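Local coordinates for 4-amino-4-deoxy-L-arabinose transferase or related glycosyltransferases of PMT family (Cupriavidus metallidurans, PDB 5EZM), which probably transfers 4-amino-4-deoxy-L-arabinose from a polyprenyl-phosphate carrier to lipid A as a zinc-binding membrane glycosyltransferase of the GT-C fold, at residues T163-M168 with Y348-I353; I211-L216 with V336-S341; G215-V220 with A324-I329. All blocks are in the same frame, centred on the assembly; numbering follows the deposited sequence.

Overall arrangement
All three contacts lie in the transmembrane helical part of the GT-C fold. Contact 1, its centre about 9 Å from the centre of the chain, sets helix 160-178 against the turn leading into helix 352-365. Contacts 2 and 3 both join helix 209-224 to helix 323-339, share Gly-215 and Leu-216, and have centres about 11 Å apart; both are nested inside the long loop that contact 1 closes. Contacts 1 and 2, centres about 12 Å apart, touch through Met-168 and Tyr-348, whereas contact 3, its centre about 15 Å from that of contact 1, does not meet it. Contacts 2 and 3 line the pocket of the bound polyprenyl phosphate, consistent with a lipid-carrier site.

Contact 1: residues T163-M168 with Y348-I353; sequences TLAGVM and YIVPVI
The backbones of Ala-165 and Pro-351 come so near that their CA atoms lie 4.3 Å apart, where regular helix 160-178 meets a type I turn from Ile-349 to Val-352 that leads into helix 352-365. Both belong to the transmembrane helical bundle of the GT-C fold, and this is buried apolar packing within it. Small or compact residues make the approach possible. Ala-165 points its single methyl group at the other segment, and so small a side chain leaves room for the close approach of the two backbones. Its CB touches CG1 of Val-350 at 3.6 Å and also lies 4.0 Å from CA of Pro-351. Val-350 delivers that methyl because CG1 stands opposite its own backbone N (chi1 178°), which sets it against CB of Ala-165. Proline suits its place because its ring restrains phi to a helix-like value and presents a compact, rigid apolar surface to helix 160-178; the turn is closed by Val-352 N bonding to Ile-349 O and does not call on an N-H of the proline. The pyrrolidine ring lies against the helix, with CG of Pro-351 at 4.1 Å from CA of Ala-165. Trp-151 and Met-150 of helix 149-155 also cover this junction, the first against Ala-165 and the second against Val-350, while Trp-330 NE1 satisfies the carbonyl oxygen of Pro-351. Met-168, almost one turn beyond Ala-165, extends the contact along the proline. Its long unbranched chain brings SD of Met-168 to 4.4 Å from CB of Pro-351.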
loop_
_atom_site.group_PDB
_atom_site.type_symbol
_atom_site.label_atom_id
_atom_site.label_comp_id
_atom_site.label_asym_id
_atom_site.label_seq_id
_atom_site.Cartn_x
_atom_site.Cartn_y
_atom_site.Cartn_z
ATOM N N THR A 163 -0.763 -4.125 3.353
ATOM C CA THR A 163 -1.186 -4.889 4.523
ATOM C C THR A 163 -1.823 -6.208 4.099
ATOM O O THR A 163 -1.448 -7.288 4.586
ATOM C CB THR A 163 -2.166 -4.067 5.365
ATOM O OG1 THR A 163 -1.734 -2.702 5.416
ATOM C CG2 THR A 163 -2.241 -4.614 6.777
ATOM N N LEU A 164 -2.782 -6.135 3.169
ATOM C CA LEU A 164 -3.381 -7.350 2.629
ATOM C C LEU A 164 -2.334 -8.245 1.980
ATOM O O LEU A 164 -2.435 -9.475 2.056
ATOM C CB LEU A 164 -4.474 -6.991 1.625
ATOM C CG LEU A 164 -5.220 -8.177 1.016
ATOM C CD1 LEU A 164 -5.963 -8.939 2.098
ATOM C CD2 LEU A 164 -6.173 -7.715 -0.074
ATOM N N ALA A 165 -1.316 -7.651 1.352
ATOM C CA ALA A 165 -0.280 -8.451 0.709
ATOM C C ALA A 165 0.563 -9.196 1.737
ATOM O O ALA A 165 0.989 -10.332 1.493
ATOM C CB ALA A 165 0.602 -7.563 -0.165
ATOM N N GLY A 166 0.816 -8.575 2.888
ATOM C CA GLY A 166 1.606 -9.237 3.911
ATOM C C GLY A 166 0.842 -10.348 4.600
ATOM O O GLY A 166 1.380 -11.440 4.822
ATOM N N VAL A 167 -0.426 -10.097 4.939
ATOM C CA VAL A 167 -1.195 -11.146 5.603
ATOM C C VAL A 167 -1.482 -12.295 4.639
ATOM O O VAL A 167 -1.455 -13.471 5.029
ATOM C CB VAL A 167 -2.482 -10.567 6.219
ATOM C CG1 VAL A 167 -2.131 -9.604 7.337
ATOM C CG2 VAL A 167 -3.312 -9.866 5.170
ATOM N N MET A 168 -1.737 -11.985 3.364
ATOM C CA MET A 168 -1.936 -13.056 2.393
ATOM C C MET A 168 -0.636 -13.795 2.110
ATOM O O MET A 168 -0.656 -15.004 1.842
ATOM C CB MET A 168 -2.542 -12.501 1.104
ATOM C CG MET A 168 -4.010 -12.121 1.240
ATOM S SD MET A 168 -4.820 -11.812 -0.343
ATOM C CE MET A 168 -4.722 -13.436 -1.094
ATOM N N TYR A 348 -4.038 -3.770 -6.273
ATOM C CA TYR A 348 -4.687 -5.077 -6.337
ATOM C C TYR A 348 -3.684 -6.184 -6.629
ATOM O O TYR A 348 -3.806 -7.299 -6.108
ATOM C CB TYR A 348 -5.783 -5.084 -7.408
ATOM C CG TYR A 348 -7.011 -4.263 -7.083
ATOM C CD1 TYR A 348 -7.135 -3.602 -5.869
ATOM C CD2 TYR A 348 -8.055 -4.156 -7.994
ATOM C CE1 TYR A 348 -8.255 -2.850 -5.574
ATOM C CE2 TYR A 348 -9.182 -3.408 -7.708
ATOM C CZ TYR A 348 -9.277 -2.758 -6.495
ATOM O OH TYR A 348 -10.397 -2.011 -6.203
ATOM N N ILE A 349 -2.675 -5.891 -7.457
ATOM C CA ILE A 349 -1.774 -6.940 -7.923
ATOM C C ILE A 349 -0.626 -7.206 -6.957
ATOM O O ILE A 349 0.127 -8.170 -7.162
ATOM C CB ILE A 349 -1.240 -6.595 -9.328
ATOM C CG1 ILE A 349 -1.010 -7.870 -10.130
ATOM C CG2 ILE A 349 0.045 -5.793 -9.248
ATOM C CD1 ILE A 349 -2.207 -8.785 -10.144
ATOM N N VAL A 350 -0.488 -6.407 -5.893
ATOM C CA VAL A 350 0.654 -6.577 -4.985
ATOM C C VAL A 350 0.729 -7.967 -4.367
ATOM O O VAL A 350 1.840 -8.509 -4.264
ATOM C CB VAL A 350 0.665 -5.454 -3.937
ATOM C CG1 VAL A 350 1.806 -5.655 -2.963
ATOM C CG2 VAL A 350 0.798 -4.093 -4.616
ATOM N N PRO A 351 -0.370 -8.608 -3.940
ATOM C CA PRO A 351 -0.245 -9.940 -3.314
ATOM C C PRO A 351 0.460 -11.002 -4.158
ATOM O O PRO A 351 0.807 -12.056 -3.608
ATOM C CB PRO A 351 -1.702 -10.334 -3.046
ATOM C CG PRO A 351 -2.375 -9.057 -2.808
ATOM C CD PRO A 351 -1.735 -8.076 -3.761
ATOM N N VAL A 352 0.688 -10.779 -5.456
ATOM C CA VAL A 352 1.407 -11.785 -6.233
ATOM C C VAL A 352 2.914 -11.701 -6.025
ATOM O O VAL A 352 3.624 -12.674 -6.314
ATOM C CB VAL A 352 1.098 -11.678 -7.738
ATOM C CG1 VAL A 352 -0.392 -11.522 -7.968
ATOM C CG2 VAL A 352 1.873 -10.530 -8.375
ATOM N N ILE A 353 3.420 -10.574 -5.516
ATOM C CA ILE A 353 4.870 -10.380 -5.433
ATOM C C ILE A 353 5.544 -11.395 -4.514
ATOM O O ILE A 353 6.570 -11.967 -4.917
ATOM C CB ILE A 353 5.187 -8.925 -5.044
ATOM C CG1 ILE A 353 4.603 -7.961 -6.079
ATOM C CG2 ILE A 353 6.691 -8.720 -4.912
ATOM C CD1 ILE A 353 5.163 -8.145 -7.472
#

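Contact 2: residues I211-L216 with V336-S341; sequences IALPGL and VFFSIS. With DSL (mono-trans, octa-cis decaprenyl-phosphate), chain C; MPG ([(Z)-octadec-9-enyl] (2R)-2,3-bis(oxidanyl)propanoate), chain B; MPG ([(Z)-octadec-9-enyl] (2R)-2,3-bis(oxidanyl)propanoate), chain D; MPG ([(Z)-octadec-9-enyl] (2R)-2,3-bis(oxidanyl)propanoate), chain Z.
The rings of Phe-337 and Phe-338, which both receive Leu-213 across the contact, are set against each other: CD2 of Phe-337 stands over the centre of one face of Phe-338, whose CZ lies at the edge of the Phe-337 ring. The oleyl chain of one lipid (MPG, chain D) runs past the edges of both, with C5 in the plane of Phe-337 and C7 in that of Phe-338. Phe-337 CG lies opposite its backbone N (chi1 169°) and Phe-338 CG beside its own (chi1 -71°), turning successive rings to the two branches of Leu-213. Its CD2 meets CD2 of Phe-337 at 3.5 Å, and its CD1 meets CE2 of Phe-338 at 3.5 Å, the latter nearly at a right angle. Leu-216, one turn later, adds CD2 against CB of Phe-337 at 4.1 Å. Phe-338 also meets the ring of Tyr-348. With a serine replacing Phe-338, CD1 of Leu-213 would probably lose its aromatic partner and the ring of Phe-337 would be left freer to turn. Pro-214 kinks helix 209-224, because its nitrogen cannot bond to the turn before, and its CB lies 3.6 Å from DSL C26. Gly-215 CA comes equally close, 3.6 Å, to DSL C34, as its lack of a side chain permits. One side of the helix packs on helix 323-339 while another lines the polyprenyl-phosphate pocket of this GT-C glycosyltransferase.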
loop_
_atom_site.group_PDB
_atom_site.type_symbol
_atom_site.label_atom_id
_atom_site.label_comp_id
_atom_site.label_asym_id
_atom_site.label_seq_id
_atom_site.Cartn_x
_atom_site.Cartn_y
_atom_site.Cartn_z
ATOM N N ILE A 211 -10.213 -14.609 1.409
ATOM C CA ILE A 211 -10.555 -16.021 1.322
ATOM C C ILE A 211 -10.932 -16.439 -0.095
ATOM O O ILE A 211 -10.792 -17.626 -0.427
ATOM C CB ILE A 211 -11.679 -16.394 2.313
ATOM C CG1 ILE A 211 -11.736 -17.916 2.506
ATOM C CG2 ILE A 211 -13.018 -15.846 1.850
ATOM C CD1 ILE A 211 -12.696 -18.376 3.580
ATOM N N ALA A 212 -11.357 -15.507 -0.950
ATOM C CA ALA A 212 -11.749 -15.881 -2.306
ATOM C C ALA A 212 -10.529 -16.214 -3.154
ATOM O O ALA A 212 -10.501 -17.241 -3.843
ATOM C CB ALA A 212 -12.564 -14.759 -2.945
ATOM N N LEU A 213 -9.511 -15.356 -3.117
ATOM C CA LEU A 213 -8.295 -15.621 -3.885
ATOM C C LEU A 213 -7.584 -16.894 -3.448
ATOM O O LEU A 213 -7.211 -17.692 -4.327
ATOM C CB LEU A 213 -7.365 -14.407 -3.817
ATOM C CG LEU A 213 -7.741 -13.275 -4.765
ATOM C CD1 LEU A 213 -6.755 -12.126 -4.641
ATOM C CD2 LEU A 213 -7.780 -13.804 -6.184
ATOM N N PRO A 214 -7.351 -17.154 -2.153
ATOM C CA PRO A 214 -6.743 -18.448 -1.790
ATOM C C PRO A 214 -7.532 -19.636 -2.307
ATOM O O PRO A 214 -6.978 -20.478 -3.028
ATOM C CB PRO A 214 -6.707 -18.395 -0.257
ATOM C CG PRO A 214 -6.640 -16.957 0.057
ATOM C CD PRO A 214 -7.509 -16.291 -0.969
ATOM N N GLY A 215 -8.826 -19.710 -1.977
ATOM C CA GLY A 215 -9.646 -20.816 -2.450
ATOM C C GLY A 215 -9.560 -21.004 -3.949
ATOM O O GLY A 215 -9.372 -22.121 -4.439
ATOM N N LEU A 216 -9.682 -19.906 -4.700
ATOM C CA LEU A 216 -9.432 -19.945 -6.136
ATOM C C LEU A 216 -8.089 -20.604 -6.430
ATOM O O LEU A 216 -8.025 -21.670 -7.056
ATOM C CB LEU A 216 -9.480 -18.526 -6.709
ATOM C CG LEU A 216 -9.049 -18.357 -8.167
ATOM C CD1 LEU A 216 -10.015 -19.064 -9.110
ATOM C CD2 LEU A 216 -8.916 -16.882 -8.525
ATOM N N VAL A 336 -4.664 -13.078 -13.246
ATOM C CA VAL A 336 -5.759 -13.128 -14.209
ATOM C C VAL A 336 -7.082 -12.784 -13.540
ATOM O O VAL A 336 -8.012 -12.311 -14.205
ATOM C CB VAL A 336 -5.822 -14.500 -14.907
ATOM C CG1 VAL A 336 -4.481 -14.838 -15.530
ATOM C CG2 VAL A 336 -6.270 -15.581 -13.941
ATOM N N PHE A 337 -7.195 -13.001 -12.227
ATOM C CA PHE A 337 -8.420 -12.622 -11.532
ATOM C C PHE A 337 -8.606 -11.112 -11.552
ATOM O O PHE A 337 -9.675 -10.612 -11.923
ATOM C CB PHE A 337 -8.407 -13.136 -10.093
ATOM C CG PHE A 337 -9.514 -12.569 -9.246
ATOM C CD1 PHE A 337 -10.799 -13.080 -9.329
ATOM C CD2 PHE A 337 -9.273 -11.516 -8.376
ATOM C CE1 PHE A 337 -11.821 -12.558 -8.555
ATOM C CE2 PHE A 337 -10.291 -10.989 -7.600
ATOM C CZ PHE A 337 -11.566 -11.511 -7.689
ATOM N N PHE A 338 -7.575 -10.365 -11.151
ATOM C CA PHE A 338 -7.703 -8.915 -11.178
ATOM C C PHE A 338 -7.642 -8.357 -12.593
ATOM O O PHE A 338 -8.135 -7.251 -12.830
ATOM C CB PHE A 338 -6.629 -8.276 -10.300
ATOM C CG PHE A 338 -6.852 -8.494 -8.835
ATOM C CD1 PHE A 338 -7.991 -8.000 -8.219
ATOM C CD2 PHE A 338 -5.933 -9.192 -8.073
ATOM C CE1 PHE A 338 -8.211 -8.199 -6.871
ATOM C CE2 PHE A 338 -6.146 -9.392 -6.723
ATOM C CZ PHE A 338 -7.288 -8.895 -6.120
ATOM N N SER A 339 -7.071 -9.104 -13.541
ATOM C CA SER A 339 -6.978 -8.627 -14.914
ATOM C C SER A 339 -8.309 -8.701 -15.648
ATOM O O SER A 339 -8.500 -7.978 -16.630
ATOM C CB SER A 339 -5.917 -9.419 -15.677
ATOM O OG SER A 339 -4.617 -9.068 -15.235
ATOM N N ILE A 340 -9.232 -9.559 -15.199
ATOM C CA ILE A 340 -10.559 -9.650 -15.800
ATOM C C ILE A 340 -11.624 -8.973 -14.956
ATOM O O ILE A 340 -12.813 -9.059 -15.289
ATOM C CB ILE A 340 -10.956 -11.115 -16.066
ATOM C CG1 ILE A 340 -11.136 -11.866 -14.744
ATOM C CG2 ILE A 340 -9.915 -11.800 -16.942
ATOM C CD1 ILE A 340 -11.414 -13.346 -14.915
ATOM N N SER A 341 -11.241 -8.311 -13.869
ATOM C CA SER A 341 -12.193 -7.601 -13.029
ATOM C C SER A 341 -12.508 -6.233 -13.622
ATOM O O SER A 341 -11.696 -5.639 -14.336
ATOM C CB SER A 341 -11.640 -7.443 -11.611
ATOM O OG SER A 341 -12.478 -6.620 -10.817
HETATM C C21 DSL C . -3.112 -21.372 -2.039
HETATM C C22 DSL C . -3.431 -21.313 -0.556
HETATM C C23 DSL C . -2.499 -20.569 0.392
HETATM C C24 DSL C . -4.534 -21.916 -0.087
HETATM C C25 DSL C . -4.872 -21.859 1.425
HETATM C C26 DSL C . -6.384 -21.530 1.571
HETATM C C27 DSL C . -7.088 -22.646 2.416
HETATM C C28 DSL C . -6.266 -23.482 3.427
HETATM C C29 DSL C . -8.408 -22.875 2.261
HETATM C C30 DSL C . -9.229 -22.033 1.250
HETATM C C31 DSL C . -10.449 -22.863 0.728
HETATM C C32 DSL C . -11.773 -22.038 0.906
HETATM C C33 DSL C . -12.473 -21.983 2.278
HETATM C C34 DSL C . -12.309 -21.382 -0.151
HETATM C C2 MPG B . -17.325 -9.381 -16.897
HETATM C C3 MPG B . -16.561 -10.049 -15.760
HETATM C C4 MPG B . -16.864 -9.388 -14.425
HETATM C C5 MPG B . -15.823 -9.697 -13.337
HETATM C C6 MPG B . -15.878 -8.654 -12.211
HETATM C C7 MPG B . -15.407 -9.201 -10.851
HETATM C C8 MPG B . -15.835 -8.261 -9.700
HETATM C C9 MPG B . -15.922 -8.976 -8.331
HETATM C C10 MPG B . -17.147 -8.485 -7.513
HETATM C C11 MPG B . -16.770 -7.357 -6.531
HETATM C C12 MPG B . -17.334 -7.608 -5.093
HETATM C C1 MPG B . -17.417 -10.265 -18.143
HETATM C C2 MPG D . -15.472 -11.614 -3.599
HETATM C C3 MPG D . -14.528 -11.005 -4.630
HETATM C C4 MPG D . -14.295 -9.521 -4.388
HETATM C C5 MPG D . -13.161 -8.944 -5.251
HETATM C C6 MPG D . -12.787 -7.515 -4.827
HETATM C C7 MPG D . -11.293 -7.210 -5.043
HETATM C C8 MPG D . -10.788 -6.080 -4.113
HETATM C C9 MPG D . -9.295 -6.241 -3.728
HETATM C C1 MPG D . -15.927 -13.026 -3.976
HETATM C C2 MPG Z . -7.739 -18.917 -14.371
HETATM C C3 MPG Z . -6.461 -19.407 -13.703
HETATM C C4 MPG Z . -5.462 -19.958 -14.710
HETATM C C5 MPG Z . -4.297 -20.699 -14.031
HETATM C C6 MPG Z . -3.263 -21.251 -15.029
HETATM C C7 MPG Z . -2.156 -22.049 -14.313
HETATM C C8 MPG Z . -1.135 -22.690 -15.282
HETATM C C9 MPG Z . -0.277 -23.776 -14.583
HETATM C C10 MPG Z . 0.808 -24.384 -15.516
HETATM C C11 MPG Z . 1.388 -25.708 -14.969
HETATM C C12 MPG Z . 2.836 -25.995 -15.500
HETATM C C1 MPG Z . -8.741 -18.335 -13.371
#

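Contact 3: residues G215-V220 with A324-I329. With DSL (mono-trans, octa-cis decaprenyl-phosphate), chain C.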
loop_
_atom_site.group_PDB
_atom_site.type_symbol
_atom_site.label_atom_id
_atom_site.label_comp_id
_atom_site.label_asym_id
_atom_site.label_seq_id
_atom_site.Cartn_x
_atom_site.Cartn_y
_atom_site.Cartn_z
ATOM N N GLY A 215 -8.826 -19.710 -1.977
ATOM C CA GLY A 215 -9.646 -20.816 -2.450
ATOM C C GLY A 215 -9.560 -21.004 -3.949
ATOM O O GLY A 215 -9.372 -22.121 -4.439
ATOM N N LEU A 216 -9.682 -19.906 -4.700
ATOM C CA LEU A 216 -9.432 -19.945 -6.136
ATOM C C LEU A 216 -8.089 -20.604 -6.430
ATOM O O LEU A 216 -8.025 -21.670 -7.056
ATOM C CB LEU A 216 -9.480 -18.526 -6.709
ATOM C CG LEU A 216 -9.049 -18.357 -8.167
ATOM C CD1 LEU A 216 -10.015 -19.064 -9.110
ATOM C CD2 LEU A 216 -8.916 -16.882 -8.525
ATOM N N VAL A 217 -7.004 -20.000 -5.931
ATOM C CA VAL A 217 -5.671 -20.574 -6.105
ATOM C C VAL A 217 -5.641 -22.020 -5.635
ATOM O O VAL A 217 -4.910 -22.852 -6.190
ATOM C CB VAL A 217 -4.623 -19.713 -5.367
ATOM C CG1 VAL A 217 -3.250 -20.357 -5.445
ATOM C CG2 VAL A 217 -4.587 -18.314 -5.956
ATOM N N LEU A 218 -6.450 -22.356 -4.632
ATOM C CA LEU A 218 -6.510 -23.739 -4.183
ATOM C C LEU A 218 -7.136 -24.628 -5.250
ATOM O O LEU A 218 -6.515 -25.596 -5.706
ATOM C CB LEU A 218 -7.282 -23.832 -2.867
ATOM C CG LEU A 218 -7.348 -25.222 -2.231
ATOM C CD1 LEU A 218 -5.972 -25.869 -2.205
ATOM C CD2 LEU A 218 -7.921 -25.125 -0.828
ATOM N N VAL A 219 -8.358 -24.298 -5.688
ATOM C CA VAL A 219 -9.071 -25.210 -6.584
ATOM C C VAL A 219 -8.310 -25.363 -7.892
ATOM O O VAL A 219 -8.109 -26.483 -8.380
ATOM C CB VAL A 219 -10.528 -24.752 -6.807
ATOM C CG1 VAL A 219 -11.331 -24.892 -5.522
ATOM C CG2 VAL A 219 -10.603 -23.327 -7.320
ATOM N N VAL A 220 -7.826 -24.247 -8.450
ATOM C CA VAL A 220 -6.992 -24.301 -9.649
ATOM C C VAL A 220 -5.849 -25.285 -9.445
ATOM O O VAL A 220 -5.594 -26.156 -10.287
ATOM C CB VAL A 220 -6.470 -22.898 -10.006
ATOM C CG1 VAL A 220 -5.571 -22.966 -11.230
ATOM C CG2 VAL A 220 -7.630 -21.946 -10.246
ATOM N N ALA A 324 6.619 -24.826 -5.530
ATOM C CA ALA A 324 6.833 -23.834 -6.580
ATOM C C ALA A 324 5.618 -23.726 -7.495
ATOM O O ALA A 324 5.238 -22.623 -7.908
ATOM C CB ALA A 324 8.084 -24.182 -7.386
ATOM N N LEU A 325 4.993 -24.862 -7.819
ATOM C CA LEU A 325 3.756 -24.831 -8.594
ATOM C C LEU A 325 2.657 -24.088 -7.843
ATOM O O LEU A 325 1.844 -23.386 -8.456
ATOM C CB LEU A 325 3.315 -26.256 -8.929
ATOM C CG LEU A 325 1.958 -26.438 -9.614
ATOM C CD1 LEU A 325 1.938 -25.774 -10.979
ATOM C CD2 LEU A 325 1.614 -27.915 -9.733
ATOM N N MET A 326 2.620 -24.222 -6.515
ATOM C CA MET A 326 1.618 -23.503 -5.734
ATOM C C MET A 326 1.852 -21.998 -5.788
ATOM O O MET A 326 0.898 -21.218 -5.904
ATOM C CB MET A 326 1.623 -23.993 -4.287
ATOM C CG MET A 326 0.636 -23.266 -3.388
ATOM S SD MET A 326 -1.078 -23.664 -3.784
ATOM C CE MET A 326 -1.167 -25.371 -3.248
ATOM N N ALA A 327 3.113 -21.569 -5.703
ATOM C CA ALA A 327 3.410 -20.144 -5.818
ATOM C C ALA A 327 3.076 -19.623 -7.210
ATOM O O ALA A 327 2.531 -18.520 -7.355
ATOM C CB ALA A 327 4.879 -19.885 -5.483
ATOM N N GLY A 328 3.390 -20.404 -8.245
ATOM C CA GLY A 328 3.093 -19.973 -9.599
ATOM C C GLY A 328 1.604 -19.863 -9.868
ATOM O O GLY A 328 1.151 -18.914 -10.511
ATOM N N ILE A 329 0.823 -20.832 -9.383
ATOM C CA ILE A 329 -0.626 -20.745 -9.525
ATOM C C ILE A 329 -1.174 -19.595 -8.690
ATOM O O ILE A 329 -2.169 -18.963 -9.065
ATOM C CB ILE A 329 -1.275 -22.092 -9.154
ATOM C CG1 ILE A 329 -0.864 -23.165 -10.164
ATOM C CG2 ILE A 329 -2.788 -21.971 -9.099
ATOM C CD1 ILE A 329 -1.441 -24.532 -9.880
HETATM C C21 DSL C . -3.112 -21.372 -2.039
HETATM C C22 DSL C . -3.431 -21.313 -0.556
HETATM C C23 DSL C . -2.499 -20.569 0.392
HETATM C C24 DSL C . -4.534 -21.916 -0.087
HETATM C C25 DSL C . -4.872 -21.859 1.425
HETATM C C26 DSL C . -6.384 -21.530 1.571
HETATM C C27 DSL C . -7.088 -22.646 2.416
HETATM C C28 DSL C . -6.266 -23.482 3.427
HETATM C C29 DSL C . -8.408 -22.875 2.261
HETATM C C30 DSL C . -9.229 -22.033 1.250
HETATM C C31 DSL C . -10.449 -22.863 0.728
HETATM C C32 DSL C . -11.773 -22.038 0.906
HETATM C C33 DSL C . -12.473 -21.983 2.278
HETATM C C34 DSL C . -12.309 -21.382 -0.151
#
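Val-217 meets Ile-329 and Met-326 where the axes of segments 215-220 and 324-329 pass 9.7 Å apart, their directions differing by 127°. Following Val-217 outward, CB already faces the bound polyprenyl chain, 4.0 Å from DSL C21. At CB the side chain forks. The CG1 branch, opposite the backbone N (chi1 175°), is the busier: this methyl of Val-217 sits 3.6 Å from DSL C21 and 3.9 Å from the carbonyl carbon of Ile-329, and it also borders the sulfur of Met-326. The CG2 branch turns to the backbone of the other helix, where it lies 4.0 Å from O of Ile-329. A beta-branched residue suits this spot, since CG1 meets both lipid and protein while CG2 lies beside the Ile-329 carbonyl. Ile-329 answers with its own short branch: its CG2 packs on CG1 of Val-220 at 3.6 Å and stands 3.7 Å from O of Val-217, so the methyl bridges two residues almost one turn apart. Met-326 reaches the same lipid by folding: its chain bends at chi2 and chi3, which brings SD to 3.5 Å from DSL C21. Leu-218, directed away from segment 324-329, touches the prenyl chain further along. All of these groups are apolar, as fits a hydrophobic isoprenoid. In the surrounding fold, Trp-330, Ala-333 and Ile-334 continue the helix 323-339 surface against Val-217, Tyr-221 of helix 209-224 packs on Met-326 and Ile-329, and short helix 230-233 covers Leu-218 through Leu-230 and Trp-231.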